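Local structure of toll-like receptor 6, Variable lymphocyte receptor B (Mus musculus, 3A79) at residues Leu153-Pro165 and Gly186-Val198. The protein probably recognises microbial lipopeptides as the leucine-rich ectodomain of an innate immune receptor, here fused to a hagfish lymphocyte receptor fragment. Numbering follows the deposited sequence.
Sequences LSAAKFRQLDLLP and GETESLQIPNTTV. With NAG (2-acetamido-2-deoxy-beta-D-glucopyranose), chain N.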
loop_
_atom_site.group_PDB
_atom_site.type_symbol
_atom_site.label_atom_id
_atom_site.label_comp_id
_atom_site.label_asym_id
_atom_site.label_seq_id
_atom_site.Cartn_x
_atom_site.Cartn_y
_atom_site.Cartn_z
ATOM N N LEU B 153 -11.141 -8.745 -43.363
ATOM C CA LEU B 153 -10.372 -8.582 -44.586
ATOM C C LEU B 153 -8.956 -8.082 -44.325
ATOM O O LEU B 153 -8.667 -7.496 -43.277
ATOM C CB LEU B 153 -11.098 -7.608 -45.506
ATOM C CG LEU B 153 -12.508 -8.067 -45.850
ATOM C CD1 LEU B 153 -13.303 -6.938 -46.431
ATOM C CD2 LEU B 153 -12.437 -9.226 -46.818
ATOM N N SER B 154 -8.074 -8.320 -45.290
ATOM C CA SER B 154 -6.738 -7.739 -45.262
ATOM C C SER B 154 -6.230 -7.517 -46.670
ATOM O O SER B 154 -6.594 -8.234 -47.604
ATOM C CB SER B 154 -5.760 -8.632 -44.516
ATOM O OG SER B 154 -5.279 -9.669 -45.336
ATOM N N ALA B 155 -5.368 -6.525 -46.814
ATOM C CA ALA B 155 -4.862 -6.172 -48.120
ATOM C C ALA B 155 -3.671 -5.239 -47.987
ATOM O O ALA B 155 -3.370 -4.761 -46.897
ATOM C CB ALA B 155 -5.958 -5.523 -48.925
ATOM N N ALA B 156 -3.003 -4.991 -49.109
ATOM C CA ALA B 156 -1.845 -4.108 -49.161
ATOM C C ALA B 156 -2.111 -2.864 -50.033
ATOM O O ALA B 156 -1.339 -1.894 -50.023
ATOM C CB ALA B 156 -0.638 -4.877 -49.665
ATOM N N LYS B 157 -3.211 -2.900 -50.779
ATOM C CA LYS B 157 -3.598 -1.799 -51.647
ATOM C C LYS B 157 -5.076 -1.513 -51.468
ATOM O O LYS B 157 -5.872 -2.439 -51.343
ATOM C CB LYS B 157 -3.390 -2.170 -53.113
ATOM C CG LYS B 157 -1.970 -2.390 -53.578
ATOM C CD LYS B 157 -1.997 -2.514 -55.098
ATOM C CE LYS B 157 -0.851 -3.339 -55.660
ATOM N NZ LYS B 157 -1.029 -3.518 -57.134
ATOM N N PHE B 158 -5.457 -0.241 -51.514
ATOM C CA PHE B 158 -6.873 0.115 -51.440
ATOM C C PHE B 158 -7.351 1.107 -52.518
ATOM O O PHE B 158 -6.721 2.139 -52.753
ATOM C CB PHE B 158 -7.207 0.608 -50.029
ATOM C CG PHE B 158 -6.855 -0.381 -48.960
ATOM C CD1 PHE B 158 -5.644 -0.302 -48.292
ATOM C CD2 PHE B 158 -7.722 -1.419 -48.644
ATOM C CE1 PHE B 158 -5.312 -1.232 -47.311
ATOM C CE2 PHE B 158 -7.395 -2.347 -47.668
ATOM C CZ PHE B 158 -6.189 -2.253 -47.003
ATOM N N ARG B 159 -8.457 0.780 -53.189
ATOM C CA ARG B 159 -9.111 1.740 -54.081
ATOM C C ARG B 159 -10.498 2.093 -53.553
ATOM O O ARG B 159 -11.103 1.306 -52.836
ATOM C CB ARG B 159 -9.182 1.231 -55.520
ATOM C CG ARG B 159 -7.883 1.356 -56.300
ATOM C CD ARG B 159 -6.919 0.243 -55.943
ATOM N NE ARG B 159 -7.574 -1.066 -55.951
ATOM C CZ ARG B 159 -7.890 -1.746 -57.053
ATOM N NH1 ARG B 159 -7.619 -1.236 -58.258
ATOM N NH2 ARG B 159 -8.485 -2.935 -56.952
ATOM N N GLN B 160 -10.998 3.274 -53.898
ATOM C CA GLN B 160 -12.176 3.804 -53.216
ATOM C C GLN B 160 -13.309 2.797 -53.178
ATOM O O GLN B 160 -14.027 2.677 -52.188
ATOM C CB GLN B 160 -12.667 5.105 -53.857
ATOM C CG GLN B 160 -13.630 5.864 -52.953
ATOM C CD GLN B 160 -14.531 6.835 -53.700
ATOM O OE1 GLN B 160 -14.653 6.772 -54.925
ATOM N NE2 GLN B 160 -15.175 7.738 -52.953
ATOM N N LEU B 161 -13.447 2.054 -54.266
ATOM C CA LEU B 161 -14.639 1.259 -54.496
ATOM C C LEU B 161 -14.532 -0.218 -54.121
ATOM O O LEU B 161 -15.430 -0.987 -54.430
ATOM C CB LEU B 161 -15.039 1.380 -55.966
ATOM C CG LEU B 161 -15.737 2.673 -56.354
ATOM C CD1 LEU B 161 -16.393 2.487 -57.706
ATOM C CD2 LEU B 161 -16.764 3.019 -55.306
ATOM N N ASP B 162 -13.454 -0.614 -53.454
ATOM C CA ASP B 162 -13.173 -2.040 -53.266
ATOM C C ASP B 162 -14.274 -2.803 -52.522
ATOM O O ASP B 162 -14.563 -3.944 -52.861
ATOM C CB ASP B 162 -11.800 -2.268 -52.619
ATOM C CG ASP B 162 -10.647 -2.198 -53.627
ATOM O OD1 ASP B 162 -10.894 -2.030 -54.844
ATOM O OD2 ASP B 162 -9.480 -2.315 -53.196
ATOM N N LEU B 163 -14.904 -2.170 -51.534
ATOM C CA LEU B 163 -15.947 -2.835 -50.749
ATOM C C LEU B 163 -17.375 -2.532 -51.219
ATOM O O LEU B 163 -18.322 -2.577 -50.434
ATOM C CB LEU B 163 -15.805 -2.490 -49.263
ATOM C CG LEU B 163 -14.493 -2.945 -48.629
ATOM C CD1 LEU B 163 -14.333 -2.411 -47.205
ATOM C CD2 LEU B 163 -14.445 -4.454 -48.668
ATOM N N LEU B 164 -17.532 -2.231 -52.503
ATOM C CA LEU B 164 -18.832 -1.832 -53.036
ATOM C C LEU B 164 -19.841 -2.988 -53.030
ATOM O O LEU B 164 -21.006 -2.796 -52.692
ATOM C CB LEU B 164 -18.686 -1.248 -54.449
ATOM C CG LEU B 164 -19.449 0.052 -54.724
ATOM C CD1 LEU B 164 -19.983 0.122 -56.156
ATOM C CD2 LEU B 164 -20.582 0.210 -53.723
ATOM N N PRO B 165 -19.396 -4.192 -53.407
ATOM C CA PRO B 165 -20.324 -5.325 -53.394
ATOM C C PRO B 165 -20.974 -5.615 -52.029
ATOM O O PRO B 165 -22.073 -6.174 -51.999
ATOM C CB PRO B 165 -19.445 -6.487 -53.847
ATOM C CG PRO B 165 -18.407 -5.833 -54.712
ATOM C CD PRO B 165 -18.116 -4.535 -54.050
ATOM N N GLY B 186 2.571 8.286 -53.351
ATOM C CA GLY B 186 1.951 9.525 -52.915
ATOM C C GLY B 186 0.523 9.730 -53.389
ATOM O O GLY B 186 -0.239 10.462 -52.758
ATOM N N GLU B 187 0.165 9.090 -54.501
ATOM C CA GLU B 187 -1.177 9.190 -55.076
ATOM C C GLU B 187 -2.209 8.568 -54.141
ATOM O O GLU B 187 -2.756 7.501 -54.427
ATOM C CB GLU B 187 -1.215 8.483 -56.427
ATOM C CG GLU B 187 0.002 8.760 -57.292
ATOM C CD GLU B 187 0.150 7.767 -58.428
ATOM O OE1 GLU B 187 -0.431 6.665 -58.332
ATOM O OE2 GLU B 187 0.851 8.089 -59.413
ATOM N N THR B 188 -2.473 9.259 -53.034
ATOM C CA THR B 188 -3.254 8.721 -51.917
ATOM C C THR B 188 -4.337 7.702 -52.288
ATOM O O THR B 188 -5.186 7.935 -53.152
ATOM C CB THR B 188 -3.828 9.854 -51.013
ATOM O OG1 THR B 188 -2.923 10.098 -49.927
ATOM C CG2 THR B 188 -5.194 9.474 -50.448
ATOM N N GLU B 189 -4.272 6.559 -51.619
ATOM C CA GLU B 189 -5.256 5.511 -51.784
ATOM C C GLU B 189 -6.538 5.917 -51.039
ATOM O O GLU B 189 -6.485 6.585 -50.006
ATOM C CB GLU B 189 -4.679 4.177 -51.271
ATOM C CG GLU B 189 -3.202 3.938 -51.679
ATOM C CD GLU B 189 -2.597 2.598 -51.194
ATOM O OE1 GLU B 189 -3.339 1.605 -51.016
ATOM O OE2 GLU B 189 -1.357 2.535 -51.008
ATOM N N SER B 190 -7.690 5.554 -51.582
ATOM C CA SER B 190 -8.944 5.838 -50.909
ATOM C C SER B 190 -9.592 4.511 -50.586
ATOM O O SER B 190 -9.143 3.462 -51.044
ATOM C CB SER B 190 -9.877 6.658 -51.801
ATOM O OG SER B 190 -9.202 7.756 -52.401
ATOM N N LEU B 191 -10.653 4.552 -49.795
ATOM C CA LEU B 191 -11.432 3.360 -49.534
ATOM C C LEU B 191 -12.725 3.716 -48.831
ATOM O O LEU B 191 -12.724 4.256 -47.730
ATOM C CB LEU B 191 -10.641 2.371 -48.694
ATOM C CG LEU B 191 -11.421 1.090 -48.434
ATOM C CD1 LEU B 191 -11.593 0.366 -49.764
ATOM C CD2 LEU B 191 -10.726 0.231 -47.370
ATOM N N GLN B 192 -13.834 3.421 -49.486
ATOM C CA GLN B 192 -15.130 3.692 -48.915
ATOM C C GLN B 192 -15.485 2.504 -48.048
ATOM O O GLN B 192 -15.518 1.378 -48.539
ATOM C CB GLN B 192 -16.156 3.853 -50.033
ATOM C CG GLN B 192 -17.573 4.037 -49.549
ATOM C CD GLN B 192 -17.895 5.481 -49.273
ATOM O OE1 GLN B 192 -18.051 6.279 -50.205
ATOM N NE2 GLN B 192 -17.999 5.833 -47.990
ATOM N N ILE B 193 -15.729 2.756 -46.761
ATOM C CA ILE B 193 -16.193 1.720 -45.836
ATOM C C ILE B 193 -17.718 1.617 -45.770
ATOM O O ILE B 193 -18.394 2.578 -45.406
ATOM C CB ILE B 193 -15.671 1.943 -44.407
ATOM C CG1 ILE B 193 -14.242 1.420 -44.262
ATOM C CG2 ILE B 193 -16.550 1.220 -43.419
ATOM C CD1 ILE B 193 -13.184 2.399 -44.681
ATOM N N PRO B 194 -18.261 0.438 -46.106
ATOM C CA PRO B 194 -19.709 0.200 -46.065
ATOM C C PRO B 194 -20.248 0.506 -44.680
ATOM O O PRO B 194 -19.475 0.466 -43.727
ATOM C CB PRO B 194 -19.826 -1.301 -46.343
ATOM C CG PRO B 194 -18.560 -1.665 -47.043
ATOM C CD PRO B 194 -17.507 -0.773 -46.476
ATOM N N ASN B 195 -21.536 0.810 -44.557
ATOM C CA ASN B 195 -22.106 1.050 -43.231
ATOM C C ASN B 195 -21.914 -0.167 -42.332
ATOM O O ASN B 195 -22.357 -1.267 -42.662
ATOM C CB ASN B 195 -23.589 1.424 -43.320
ATOM C CG ASN B 195 -23.896 2.287 -44.519
ATOM O OD1 ASN B 195 -23.379 2.041 -45.607
ATOM N ND2 ASN B 195 -24.734 3.312 -44.327
ATOM N N THR B 196 -21.231 0.031 -41.208
ATOM C CA THR B 196 -21.020 -1.033 -40.226
ATOM C C THR B 196 -21.316 -0.494 -38.853
ATOM O O THR B 196 -21.086 0.682 -38.590
ATOM C CB THR B 196 -19.559 -1.488 -40.167
ATOM O OG1 THR B 196 -18.989 -1.492 -41.478
ATOM C CG2 THR B 196 -19.480 -2.872 -39.599
ATOM N N THR B 197 -21.808 -1.344 -37.965
ATOM C CA THR B 197 -21.833 -0.970 -36.558
ATOM C C THR B 197 -20.399 -0.734 -36.036
ATOM O O THR B 197 -20.074 0.343 -35.517
ATOM C CB THR B 197 -22.553 -2.012 -35.691
ATOM O OG1 THR B 197 -23.923 -2.092 -36.092
ATOM C CG2 THR B 197 -22.479 -1.610 -34.216
ATOM N N VAL B 198 -19.536 -1.729 -36.194
ATOM C CA VAL B 198 -18.162 -1.592 -35.735
ATOM C C VAL B 198 -17.172 -1.619 -36.893
ATOM O O VAL B 198 -17.311 -2.411 -37.821
ATOM C CB VAL B 198 -17.808 -2.698 -34.720
ATOM C CG1 VAL B 198 -16.366 -2.586 -34.277
ATOM C CG2 VAL B 198 -18.741 -2.633 -33.521
HETATM C C1 NAG N . -25.137 3.433 -45.731
HETATM C C2 NAG N . -26.660 3.630 -45.782
HETATM C C3 NAG N . -27.113 3.836 -47.225
HETATM C C4 NAG N . -26.421 5.057 -47.811
HETATM C C5 NAG N . -24.889 5.008 -47.663
HETATM C C6 NAG N . -24.317 6.422 -47.915
HETATM C C7 NAG N . -27.096 1.699 -44.230
HETATM C C8 NAG N . -27.167 2.164 -42.801
HETATM N N2 NAG N . -27.472 2.580 -45.161
HETATM O O3 NAG N . -28.513 4.012 -47.285
HETATM O O4 NAG N . -26.806 5.173 -49.166
HETATM O O5 NAG N . -24.463 4.520 -46.385
HETATM O O6 NAG N . -22.923 6.513 -48.157
HETATM O O7 NAG N . -26.733 0.549 -44.498
#
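Glu189 reaches across to the backbone of 153-165, where Phe158 N donates a hydrogen bond to Glu189 OE1, 2.9 Å away. With CG anti to the carbonyl carbon (chi1 -42°) and the chain extended beyond it, the carboxylate is carried past Phe158 O, and the N-H meets OE1 nearly end-on to the C-O bond. The carboxylate plane lies 28° from that of the Phe158 ring. Shortened to alanine, Glu189 would probably leave Phe158 N without this acceptor. On the ring's CD2 side, Leu191 brings CD2 to 3.7 Å from Phe158 CD2, the two side chains meeting at a slant, while its other branch, CD1, turns to Arg159 O and Asp162 CB; Leu136 and Leu178 also touch the phenylalanine. One residue on, Gln192 N gives a bond of 2.8 Å to Gln160 O, in the carbonyl plane and on a lone pair. Gln160 and Ser190 lie against each other through their CB atoms, 3.8 Å apart. Farther along, Leu163 meets the Pro194 ring at about a right angle, its CB 3.6 Å from Pro194 CG. Asn195, next to this proline, carries an N-linked sugar. Two overlapping type I turns, Arg159 to Asp162 and Leu161 to Leu164, curl the first segment beside strand 190-196. The arrangement joins successive turns within the Toll-like receptor 6 part, beyond strand 150-154 and before strand 198-203, as in a leucine-rich-repeat solenoid.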